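Local coordinates for protein MamA (Candidatus Magnetobacterium bavaricum, PDB 3VTX) that is a tetratricopeptide-repeat protein, built of paired antiparallel helices of a kind that commonly serves as a scaffold for protein-protein interactions, at residues 75-78 and 79-83. Numbering follows the deposited sequence.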
loop_
_atom_site.group_PDB
_atom_site.type_symbol
_atom_site.label_atom_id
_atom_site.label_comp_id
_atom_site.label_asym_id
_atom_site.label_seq_id
_atom_site.Cartn_x
_atom_site.Cartn_y
_atom_site.Cartn_z
ATOM N N ALA A 75 1.444 1.011 -9.499
ATOM C CA ALA A 75 0.191 0.384 -9.875
ATOM C C ALA A 75 -0.007 -0.992 -9.227
ATOM O O ALA A 75 -1.086 -1.297 -8.751
ATOM C CB ALA A 75 0.063 0.298 -11.384
ATOM N N TYR A 76 1.028 -1.829 -9.267
ATOM C CA TYR A 76 1.017 -3.106 -8.614
ATOM C C TYR A 76 0.824 -2.977 -7.093
ATOM O O TYR A 76 0.122 -3.818 -6.501
ATOM C CB TYR A 76 2.233 -3.936 -9.011
ATOM C CG TYR A 76 2.124 -4.600 -10.362
ATOM C CD1 TYR A 76 1.205 -5.606 -10.577
ATOM C CD2 TYR A 76 2.986 -4.242 -11.426
ATOM C CE1 TYR A 76 1.113 -6.218 -11.822
ATOM C CE2 TYR A 76 2.901 -4.871 -12.654
ATOM C CZ TYR A 76 1.999 -5.845 -12.841
ATOM O OH TYR A 76 1.921 -6.525 -14.069
ATOM N N TYR A 77 1.478 -1.997 -6.481
ATOM C CA TYR A 77 1.354 -1.787 -5.060
ATOM C C TYR A 77 -0.105 -1.467 -4.741
ATOM O O TYR A 77 -0.638 -1.945 -3.747
ATOM C CB TYR A 77 2.291 -0.637 -4.596
ATOM C CG TYR A 77 2.005 -0.201 -3.151
ATOM C CD1 TYR A 77 2.301 -1.049 -2.044
ATOM C CD2 TYR A 77 1.378 1.015 -2.894
ATOM C CE1 TYR A 77 2.023 -0.619 -0.787
ATOM C CE2 TYR A 77 1.066 1.438 -1.576
ATOM C CZ TYR A 77 1.391 0.575 -0.564
ATOM O OH TYR A 77 1.107 0.903 0.749
ATOM N N ILE A 78 -0.716 -0.576 -5.511
ATOM C CA ILE A 78 -2.077 -0.146 -5.228
ATOM C C ILE A 78 -3.011 -1.297 -5.487
ATOM O O ILE A 78 -3.873 -1.566 -4.669
ATOM C CB ILE A 78 -2.492 1.100 -6.006
ATOM C CG1 ILE A 78 -1.564 2.294 -5.674
ATOM C CG2 ILE A 78 -3.995 1.374 -5.719
ATOM C CD1 ILE A 78 -1.719 3.561 -6.614
ATOM N N LEU A 79 -2.787 -2.036 -6.562
ATOM C CA LEU A 79 -3.590 -3.206 -6.895
ATOM C C LEU A 79 -3.463 -4.239 -5.806
ATOM O O LEU A 79 -4.426 -4.804 -5.347
ATOM C CB LEU A 79 -3.125 -3.825 -8.218
ATOM C CG LEU A 79 -3.827 -5.150 -8.675
ATOM C CD1 LEU A 79 -5.362 -4.972 -8.690
ATOM C CD2 LEU A 79 -3.297 -5.637 -10.088
ATOM N N GLY A 80 -2.246 -4.498 -5.377
ATOM C CA GLY A 80 -2.106 -5.513 -4.301
ATOM C C GLY A 80 -2.665 -5.073 -2.959
ATOM O O GLY A 80 -3.314 -5.854 -2.268
ATOM N N SER A 81 -2.445 -3.822 -2.610
ATOM C CA SER A 81 -3.082 -3.216 -1.412
ATOM C C SER A 81 -4.609 -3.320 -1.444
ATOM O O SER A 81 -5.259 -3.688 -0.454
ATOM C CB SER A 81 -2.623 -1.759 -1.206
ATOM O OG SER A 81 -1.248 -1.645 -0.930
ATOM N N ALA A 82 -5.189 -3.016 -2.587
ATOM C CA ALA A 82 -6.637 -3.100 -2.769
ATOM C C ALA A 82 -7.157 -4.519 -2.638
ATOM O O ALA A 82 -8.241 -4.786 -2.064
ATOM C CB ALA A 82 -7.010 -2.535 -4.191
ATOM N N ASN A 83 -6.412 -5.453 -3.216
ATOM C CA ASN A 83 -6.773 -6.867 -3.142
ATOM C C ASN A 83 -6.769 -7.328 -1.699
ATOM O O ASN A 83 -7.658 -8.090 -1.290
ATOM C CB ASN A 83 -5.813 -7.655 -4.055
ATOM C CG ASN A 83 -6.288 -7.696 -5.491
ATOM O OD1 ASN A 83 -7.451 -8.047 -5.745
ATOM N ND2 ASN A 83 -5.330 -7.683 -6.385
#
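Ser81 folds its hydroxyl back onto the preceding turn of the helix, where it meets both the carbonyl and the ring of Tyr77. Its OG donates a hydrogen bond to Tyr77 O at 2.9 Å, and the backbone N of Ser81 gives the same oxygen the regular i to i+4 bond at 2.8 Å. The two donors approach from opposite faces of the carbonyl plane, so Tyr77 O is gripped twice by one residue. The serine torsion explains this: with OG beside its own backbone N and opposite the carbonyl carbon (chi1 -64°), the hydroxyl leans back toward the N-terminal end of the helix.

Ser81 OG also lies over one face of the Tyr77 ring, offset toward the rim, 3.4 Å from Tyr77 CE1. With CG anti to the backbone N and beside the carbonyl carbon (chi1 169°), the tyrosine ring swings outward and partly toward the C-terminal end, which brings one face against the hydroxyl. Beyond the helix, Tyr77 meets the ring of Tyr106 and packs on Ala109 and Lys112 of helix 107-119.

The i to i+4 series also includes Leu79 N to Ala75 O, Gly80 N to Tyr76 O at 2.7 Å, Ala82 N to Ile78 O and Asn83 N to Leu79 O. Close carbon-to-carbonyl approaches accompany these bonds: Leu79 CB is 3.3 Å from Ala75 O, and Ala82 CB lies equally near Ile78 O.

Ala75, Ile78 and Ala82 pack on helix 55-68, Ile78 and Ala82 also on helix 39-51, and Tyr76 touches Arg98, Ala99 and Leu102 of helix 89-102. Helix 73-85 is thus packed among its neighbours in the chain, and such side-by-side stacking of antiparallel helix pairs is the architecture of the tetratricopeptide-repeat solenoid.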